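Local coordinates for putative O-GlcNAcase nagJ (PDB 6PV5), which probably acts as a family 84 glycoside hydrolase with hexosaminidase activity, the chain here including its catalytic barrel domain, at residues D259-F272 and V296-N308. Residues are numbered along the deposited sequence; the frame is centred on the assembly and turned at random.
Sequences DFVFAISPGLDIKF and VRSFAILWDDIEN
With CG anti to the carbonyl carbon in both W303 (chi1 -49°) and F272 (chi1 -58°), the two rings approach from opposite directions beyond the C-terminal ends of their strands. CE1 of F272 comes 4.0 Å from CH2 of W303, the ring planes meeting obliquely at 40°. Residues of the loop after strand 259-264 gather round the indole: CG2 of I270 sits at its edge, in plane, 3.8 Å from W303 CZ3, while the side chain of P266 crosses that of W303 at about a right angle and the CA of G267 lies close by. I306 covers the same glycine, its CD1 3.7 Å from G267 CA. Next to W303, OD1 of N308 also meets the ring of F272, 3.4 Å from CE2 and obliquely to its plane; that oxygen also takes a hydrogen bond from Q314, which holds the amide beside the ring.

Behind the loops, strands 259-264 and 298-302 run parallel, joined by four backbone hydrogen bonds: F262 and I264 each donate to, and accept from, the neighbouring strand. V261, A263, S298 and A300 point to one face of the sheet, with V261 CG1 4.1 Å from A300 CB. The other face carries F262, I264, F299 and I301, over which helices 274-294 and 311-326 pack. Water bridges D259 OD1 to S298 OG at one end; at the other, a second links S265 OG to D304 OD1, and a third joins L302 O to G267 N. This is a beta-alpha-beta crossover, strands three and four of a (beta/alpha)8 TIM barrel, with the predicted proton donor D305 in the loop at the C-terminal end of strand 298-302, where the active sites of such barrels lie.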
ATOM      1  N   ASP A 259       6.584   9.780   8.217  1.00 37.25           N
ATOM      2  CA  ASP A 259       6.284  11.197   8.081  1.00 38.61           C
ATOM      3  C   ASP A 259       4.780  11.414   8.082  1.00 41.29           C
ATOM      4  O   ASP A 259       4.073  10.933   7.193  1.00 39.17           O
ATOM      5  CB  ASP A 259       6.855  11.815   6.798  1.00 41.81           C
ATOM      6  CG  ASP A 259       8.366  11.884   6.810  1.00 47.34           C
ATOM      7  OD1 ASP A 259       8.924  12.202   7.885  1.00 53.98           O
ATOM      8  OD2 ASP A 259       8.972  11.618   5.754  1.00 52.06           O
ATOM      9  N   PHE A 260       4.316  12.165   9.086  1.00 38.55           N
ATOM     10  CA  PHE A 260       2.960  12.655   9.077  1.00 35.74           C
ATOM     11  C   PHE A 260       2.929  13.865   8.158  1.00 38.10           C
ATOM     12  O   PHE A 260       3.504  14.907   8.482  1.00 39.52           O
ATOM     13  CB  PHE A 260       2.492  13.023  10.489  1.00 33.06           C
ATOM     14  CG  PHE A 260       1.030  13.373  10.568  1.00 31.35           C
ATOM     15  CD1 PHE A 260       0.586  14.651  10.303  1.00 31.48           C
ATOM     16  CD2 PHE A 260       0.096  12.421  10.938  1.00 33.57           C
ATOM     17  CE1 PHE A 260      -0.760  14.967  10.391  1.00 33.15           C
ATOM     18  CE2 PHE A 260      -1.251  12.729  11.011  1.00 30.31           C
ATOM     19  CZ  PHE A 260      -1.679  14.007  10.758  1.00 32.56           C
ATOM     20  N   VAL A 261       2.247  13.709   7.020  1.00 34.35           N
ATOM     21  CA  VAL A 261       2.118  14.780   6.044  1.00 34.18           C
ATOM     22  C   VAL A 261       0.732  15.397   6.183  1.00 34.30           C
ATOM     23  O   VAL A 261      -0.276  14.719   5.991  1.00 40.30           O
ATOM     24  CB  VAL A 261       2.380  14.272   4.608  1.00 32.35           C
ATOM     25  CG1 VAL A 261       2.338  15.405   3.598  1.00 30.52           C
ATOM     26  CG2 VAL A 261       3.695  13.511   4.507  1.00 29.86           C
ATOM     27  N   PHE A 262       0.673  16.690   6.496  1.00 33.45           N
ATOM     28  CA  PHE A 262      -0.618  17.348   6.566  1.00 30.82           C
ATOM     29  C   PHE A 262      -0.949  18.002   5.232  1.00 33.96           C
ATOM     30  O   PHE A 262      -0.184  18.839   4.737  1.00 33.79           O
ATOM     31  CB  PHE A 262      -0.655  18.389   7.691  1.00 31.89           C
ATOM     32  CG  PHE A 262      -2.047  18.914   7.935  1.00 32.49           C
ATOM     33  CD1 PHE A 262      -2.857  18.346   8.912  1.00 32.68           C
ATOM     34  CD2 PHE A 262      -2.576  19.915   7.148  1.00 29.94           C
ATOM     35  CE1 PHE A 262      -4.150  18.795   9.125  1.00 31.75           C
ATOM     36  CE2 PHE A 262      -3.865  20.380   7.376  1.00 33.84           C
ATOM     37  CZ  PHE A 262      -4.657  19.810   8.354  1.00 30.92           C
ATOM     38  N   ALA A 263      -2.132  17.668   4.694  1.00 33.59           N
ATOM     39  CA  ALA A 263      -2.567  18.172   3.403  1.00 34.97           C
ATOM     40  C   ALA A 263      -3.593  19.280   3.596  1.00 36.95           C
ATOM     41  O   ALA A 263      -4.520  19.135   4.391  1.00 42.43           O
ATOM     42  CB  ALA A 263      -3.129  17.051   2.545  1.00 34.70           C
ATOM     43  N   ILE A 264      -3.436  20.356   2.811  1.00 41.30           N
ATOM     44  CA  ILE A 264      -4.321  21.508   2.797  1.00 42.20           C
ATOM     45  C   ILE A 264      -4.912  21.646   1.394  1.00 40.55           C
ATOM     46  O   ILE A 264      -4.170  21.621   0.416  1.00 40.41           O
ATOM     47  CB  ILE A 264      -3.527  22.780   3.176  1.00 44.63           C
ATOM     48  CG1 ILE A 264      -2.767  22.594   4.488  1.00 47.71           C
ATOM     49  CG2 ILE A 264      -4.460  23.976   3.249  1.00 44.59           C
ATOM     50  CD1 ILE A 264      -1.745  23.669   4.773  1.00 48.68           C
ATOM     51  N   SER A 265      -6.239  21.821   1.303  1.00 36.88           N
ATOM     52  CA  SER A 265      -6.916  22.024   0.032  1.00 40.20           C
ATOM     53  C   SER A 265      -7.636  23.360   0.056  1.00 39.00           C
ATOM     54  O   SER A 265      -8.838  23.403   0.295  1.00 44.50           O
ATOM     55  CB  SER A 265      -7.895  20.913  -0.315  1.00 43.12           C
ATOM     56  OG  SER A 265      -7.286  19.644  -0.194  1.00 42.69           O
ATOM     57  N   PRO A 266      -6.929  24.479  -0.203  1.00 43.78           N
ATOM     58  CA  PRO A 266      -7.526  25.811  -0.073  1.00 40.79           C
ATOM     59  C   PRO A 266      -8.285  26.241  -1.320  1.00 45.43           C
ATOM     60  O   PRO A 266      -8.911  27.300  -1.341  1.00 42.96           O
ATOM     61  CB  PRO A 266      -6.282  26.702   0.027  1.00 42.26           C
ATOM     62  CG  PRO A 266      -5.240  25.991  -0.807  1.00 42.68           C
ATOM     63  CD  PRO A 266      -5.496  24.513  -0.562  1.00 41.05           C
ATOM     64  N   GLY A 267      -8.211  25.394  -2.351  1.00 45.09           N
ATOM     65  CA  GLY A 267      -8.582  25.757  -3.710  1.00 43.40           C
ATOM     66  C   GLY A 267     -10.028  26.221  -3.876  1.00 41.52           C
ATOM     67  O   GLY A 267     -10.312  26.970  -4.802  1.00 47.72           O
ATOM     68  N   LEU A 268     -10.938  25.777  -3.003  1.00 40.76           N
ATOM     69  CA  LEU A 268     -12.348  26.104  -3.173  1.00 47.74           C
ATOM     70  C   LEU A 268     -12.634  27.605  -3.043  1.00 49.36           C
ATOM     71  O   LEU A 268     -13.565  28.089  -3.681  1.00 47.31           O
ATOM     72  CB  LEU A 268     -13.254  25.217  -2.300  1.00 49.48           C
ATOM     73  CG  LEU A 268     -13.483  25.513  -0.808  1.00 54.57           C
ATOM     74  CD1 LEU A 268     -12.243  25.930  -0.024  1.00 53.89           C
ATOM     75  CD2 LEU A 268     -14.679  26.417  -0.548  1.00 55.24           C
ATOM     76  N   ASP A 269     -11.841  28.352  -2.252  1.00 50.09           N
ATOM     77  CA  ASP A 269     -12.181  29.759  -2.062  1.00 55.02           C
ATOM     78  C   ASP A 269     -10.963  30.684  -1.969  1.00 58.83           C
ATOM     79  O   ASP A 269     -11.142  31.901  -1.897  1.00 63.14           O
ATOM     80  CB  ASP A 269     -13.140  29.950  -0.883  1.00 53.44           C
ATOM     81  CG  ASP A 269     -12.506  29.735   0.481  1.00 53.44           C
ATOM     82  OD1 ASP A 269     -11.296  29.397   0.546  1.00 51.42           O
ATOM     83  OD2 ASP A 269     -13.220  29.937   1.473  1.00 58.23           O
ATOM     84  N   ILE A 270      -9.743  30.127  -1.970  1.00 55.27           N
ATOM     85  CA  ILE A 270      -8.538  30.929  -1.821  1.00 54.44           C
ATOM     86  C   ILE A 270      -8.547  32.073  -2.836  1.00 59.26           C
ATOM     87  O   ILE A 270      -9.054  31.940  -3.952  1.00 58.59           O
ATOM     88  CB  ILE A 270      -7.254  30.075  -1.879  1.00 57.22           C
ATOM     89  CG1 ILE A 270      -6.023  30.864  -1.421  1.00 54.47           C
ATOM     90  CG2 ILE A 270      -7.057  29.458  -3.259  1.00 58.65           C
ATOM     91  CD1 ILE A 270      -4.825  30.016  -1.056  1.00 54.78           C
ATOM     92  N   LYS A 271      -8.022  33.224  -2.404  1.00 58.64           N
ATOM     93  CA  LYS A 271      -7.860  34.385  -3.262  1.00 57.12           C
ATOM     94  C   LYS A 271      -6.375  34.567  -3.582  1.00 53.10           C
ATOM     95  O   LYS A 271      -5.498  34.241  -2.780  1.00 53.49           O
ATOM     96  CB  LYS A 271      -8.557  35.604  -2.645  1.00 62.00           C
ATOM     97  CG  LYS A 271     -10.047  35.752  -2.946  1.00 62.42           C
ATOM     98  CD  LYS A 271     -10.324  35.992  -4.424  1.00 68.69           C
ATOM     99  CE  LYS A 271     -11.654  36.658  -4.710  1.00 74.21           C
ATOM    100  NZ  LYS A 271     -12.799  35.832  -4.256  1.00 79.87           N
ATOM    101  N   PHE A 272      -6.101  35.048  -4.793  1.00 53.54           N
ATOM    102  CA  PHE A 272      -4.739  35.218  -5.262  1.00 55.50           C
ATOM    103  C   PHE A 272      -4.465  36.710  -5.441  1.00 63.43           C
ATOM    104  O   PHE A 272      -3.342  37.168  -5.248  1.00 57.54           O
ATOM    105  CB  PHE A 272      -4.542  34.476  -6.587  1.00 49.96           C
ATOM    106  CG  PHE A 272      -4.816  32.991  -6.565  1.00 50.12           C
ATOM    107  CD1 PHE A 272      -3.889  32.095  -6.048  1.00 50.48           C
ATOM    108  CD2 PHE A 272      -5.990  32.477  -7.102  1.00 55.24           C
ATOM    109  CE1 PHE A 272      -4.139  30.727  -6.054  1.00 51.45           C
ATOM    110  CE2 PHE A 272      -6.235  31.109  -7.119  1.00 47.09           C
ATOM    111  CZ  PHE A 272      -5.316  30.239  -6.584  1.00 43.20           C
ATOM    112  N   VAL A 296       3.949  18.815  13.172  1.00 42.64           N
ATOM    113  CA  VAL A 296       3.959  18.537  11.736  1.00 43.57           C
ATOM    114  C   VAL A 296       5.221  19.109  11.082  1.00 43.15           C
ATOM    115  O   VAL A 296       5.455  20.315  11.116  1.00 44.23           O
ATOM    116  CB  VAL A 296       2.693  19.048  11.030  1.00 41.03           C
ATOM    117  CG1 VAL A 296       2.668  18.631   9.566  1.00 42.27           C
ATOM    118  CG2 VAL A 296       1.418  18.595  11.728  1.00 41.25           C
ATOM    119  N   ARG A 297       5.991  18.216  10.450  1.00 41.68           N
ATOM    120  CA  ARG A 297       7.194  18.530   9.699  1.00 39.11           C
ATOM    121  C   ARG A 297       7.037  18.286   8.185  1.00 43.89           C
ATOM    122  O   ARG A 297       7.989  18.523   7.441  1.00 42.97           O
ATOM    123  CB  ARG A 297       8.352  17.677  10.237  1.00 41.79           C
ATOM    124  CG  ARG A 297       8.739  17.956  11.688  1.00 44.93           C
ATOM    125  CD  ARG A 297       9.319  19.350  11.893  1.00 49.22           C
ATOM    126  NE  ARG A 297       9.680  19.652  13.274  1.00 51.76           N
ATOM    127  CZ  ARG A 297       8.849  20.175  14.177  1.00 52.15           C
ATOM    128  NH1 ARG A 297       7.598  20.454  13.855  1.00 46.30           N
ATOM    129  NH2 ARG A 297       9.276  20.418  15.405  1.00 54.74           N
ATOM    130  N   SER A 298       5.878  17.781   7.708  1.00 37.26           N
ATOM    131  CA  SER A 298       5.658  17.586   6.275  1.00 34.99           C
ATOM    132  C   SER A 298       4.301  18.135   5.866  1.00 37.54           C
ATOM    133  O   SER A 298       3.303  17.882   6.538  1.00 39.22           O
ATOM    134  CB  SER A 298       5.754  16.148   5.866  1.00 38.11           C
ATOM    135  OG  SER A 298       7.081  15.641   5.976  1.00 40.34           O
ATOM    136  N   PHE A 299       4.271  18.861   4.740  1.00 35.40           N
ATOM    137  CA  PHE A 299       3.078  19.563   4.308  1.00 33.06           C
ATOM    138  C   PHE A 299       2.819  19.286   2.826  1.00 35.80           C
ATOM    139  O   PHE A 299       3.737  19.004   2.051  1.00 30.61           O
ATOM    140  CB  PHE A 299       3.225  21.073   4.511  1.00 35.81           C
ATOM    141  CG  PHE A 299       3.511  21.486   5.933  1.00 37.62           C
ATOM    142  CD1 PHE A 299       4.763  21.290   6.497  1.00 41.33           C
ATOM    143  CD2 PHE A 299       2.516  22.044   6.715  1.00 39.45           C
ATOM    144  CE1 PHE A 299       5.016  21.652   7.812  1.00 42.90           C
ATOM    145  CE2 PHE A 299       2.770  22.399   8.030  1.00 41.72           C
ATOM    146  CZ  PHE A 299       4.015  22.200   8.575  1.00 41.09           C
ATOM    147  N   ALA A 300       1.548  19.413   2.442  1.00 32.82           N
ATOM    148  CA  ALA A 300       1.163  19.284   1.050  1.00 33.62           C
ATOM    149  C   ALA A 300       0.066  20.295   0.811  1.00 31.40           C
ATOM    150  O   ALA A 300      -0.778  20.501   1.678  1.00 34.23           O
ATOM    151  CB  ALA A 300       0.692  17.869   0.758  1.00 31.68           C
ATOM    152  N   ILE A 301       0.133  20.960  -0.340  0.66 31.67           N
ATOM    153  CA  ILE A 301      -0.963  21.809  -0.762  0.66 33.19           C
ATOM    154  C   ILE A 301      -1.518  21.215  -2.054  0.66 36.95           C
ATOM    155  O   ILE A 301      -0.780  21.045  -3.026  0.66 37.53           O
ATOM    156  CB  ILE A 301      -0.505  23.272  -0.951  0.66 34.16           C
ATOM    157  CG1 ILE A 301       0.242  23.813   0.272  0.66 34.25           C
ATOM    158  CG2 ILE A 301      -1.688  24.146  -1.330  0.66 32.25           C
ATOM    159  CD1 ILE A 301       0.691  25.252   0.132  0.66 34.51           C
ATOM    160  N   LEU A 302      -2.822  20.928  -2.048  1.00 36.67           N
ATOM    161  CA  LEU A 302      -3.471  20.176  -3.118  1.00 38.52           C
ATOM    162  C   LEU A 302      -4.332  21.125  -3.947  1.00 38.66           C
ATOM    163  O   LEU A 302      -5.040  21.945  -3.373  1.00 40.48           O
ATOM    164  CB  LEU A 302      -4.345  19.113  -2.436  1.00 34.18           C
ATOM    165  CG  LEU A 302      -3.730  17.736  -2.141  1.00 39.20           C
ATOM    166  CD1 LEU A 302      -2.251  17.732  -1.785  1.00 34.47           C
ATOM    167  CD2 LEU A 302      -4.533  16.947  -1.117  1.00 38.09           C
ATOM    168  N   TRP A 303      -4.283  21.008  -5.290  1.00 37.67           N
ATOM    169  CA  TRP A 303      -5.260  21.693  -6.134  1.00 36.67           C
ATOM    170  C   TRP A 303      -6.164  20.713  -6.887  1.00 37.47           C
ATOM    171  O   TRP A 303      -6.833  21.097  -7.838  1.00 37.85           O
ATOM    172  CB  TRP A 303      -4.578  22.657  -7.113  1.00 36.13           C
ATOM    173  CG  TRP A 303      -3.567  23.560  -6.468  1.00 37.24           C
ATOM    174  CD1 TRP A 303      -2.217  23.368  -6.412  1.00 35.61           C
ATOM    175  CD2 TRP A 303      -3.836  24.773  -5.744  1.00 36.00           C
ATOM    176  NE1 TRP A 303      -1.623  24.389  -5.722  1.00 37.72           N
ATOM    177  CE2 TRP A 303      -2.588  25.273  -5.309  1.00 37.67           C
ATOM    178  CE3 TRP A 303      -4.997  25.503  -5.450  1.00 37.76           C
ATOM    179  CZ2 TRP A 303      -2.475  26.464  -4.589  1.00 33.74           C
ATOM    180  CZ3 TRP A 303      -4.888  26.672  -4.723  1.00 37.09           C
ATOM    181  CH2 TRP A 303      -3.641  27.138  -4.303  1.00 35.97           C
ATOM    182  N   ASP A 304      -6.158  19.437  -6.503  1.00 41.31           N
ATOM    183  CA  ASP A 304      -6.978  18.470  -7.220  1.00 47.08           C
ATOM    184  C   ASP A 304      -8.452  18.805  -7.020  1.00 55.71           C
ATOM    185  O   ASP A 304      -8.879  19.162  -5.922  1.00 58.95           O
ATOM    186  CB  ASP A 304      -6.692  17.023  -6.805  1.00 44.17           C
ATOM    187  CG  ASP A 304      -6.989  16.715  -5.343  1.00 49.75           C
ATOM    188  OD1 ASP A 304      -6.467  17.436  -4.473  1.00 46.39           O
ATOM    189  OD2 ASP A 304      -7.728  15.746  -5.082  1.00 51.78           O
ATOM    190  N   ASP A 305      -9.224  18.683  -8.103  1.00 58.49           N
ATOM    191  CA  ASP A 305     -10.673  18.757  -8.008  1.00 67.31           C
ATOM    192  C   ASP A 305     -11.113  20.102  -7.409  1.00 59.39           C
ATOM    193  O   ASP A 305     -11.770  20.126  -6.372  1.00 49.50           O
ATOM    194  CB  ASP A 305     -11.249  17.545  -7.251  1.00 71.69           C
ATOM    195  CG  ASP A 305     -10.833  16.164  -7.751  1.00 83.03           C
ATOM    196  OD1 ASP A 305     -10.997  15.873  -8.972  1.00 74.65           O
ATOM    197  OD2 ASP A 305     -10.380  15.360  -6.900  1.00 88.85           O
ATOM    198  N   ILE A 306     -10.757  21.209  -8.079  1.00 54.72           N
ATOM    199  CA  ILE A 306     -11.326  22.520  -7.803  1.00 55.88           C
ATOM    200  C   ILE A 306     -11.689  23.230  -9.108  1.00 61.59           C
ATOM    201  O   ILE A 306     -11.626  22.643 -10.196  1.00 54.02           O
ATOM    202  CB  ILE A 306     -10.384  23.392  -6.953  1.00 57.87           C
ATOM    203  CG1 ILE A 306      -9.010  23.554  -7.613  1.00 52.21           C
ATOM    204  CG2 ILE A 306     -10.297  22.860  -5.528  1.00 54.89           C
ATOM    205  CD1 ILE A 306      -8.309  24.847  -7.285  1.00 53.50           C
ATOM    206  N   GLU A 307     -12.031  24.521  -8.962  1.00 60.96           N
ATOM    207  CA  GLU A 307     -12.570  25.361 -10.020  1.00 60.33           C
ATOM    208  C   GLU A 307     -11.455  26.130 -10.731  1.00 64.20           C
ATOM    209  O   GLU A 307     -11.396  26.130 -11.960  1.00 64.00           O
ATOM    210  CB  GLU A 307     -13.620  26.323  -9.457  1.00 58.60           C
ATOM    211  N   ASN A 308     -10.590  26.802  -9.960  1.00 56.20           N
ATOM    212  CA  ASN A 308      -9.598  27.701 -10.532  1.00 61.78           C
ATOM    213  C   ASN A 308      -8.661  26.953 -11.493  1.00 58.30           C
ATOM    214  O   ASN A 308      -8.160  25.863 -11.220  1.00 47.28           O
ATOM    215  CB  ASN A 308      -8.924  28.562  -9.456  1.00 67.07           C
ATOM    216  CG  ASN A 308      -7.587  29.126  -9.888  1.00 71.81           C
ATOM    217  OD1 ASN A 308      -6.540  28.650  -9.455  1.00 73.82           O
ATOM    218  ND2 ASN A 308      -7.603  30.127 -10.755  1.00 77.71           N
TER
HETATM  219  O   HOH W   1       7.485  14.547   8.461  1.00 41.01           O
HETATM  220  O   HOH W   2       5.810  15.344   9.908  1.00 41.19           O
HETATM  221  O   HOH W   3      -7.896  18.291  -2.363  1.00 38.46           O
HETATM  222  O   HOH W   4      -7.519  22.620  -3.108  1.00 41.04           O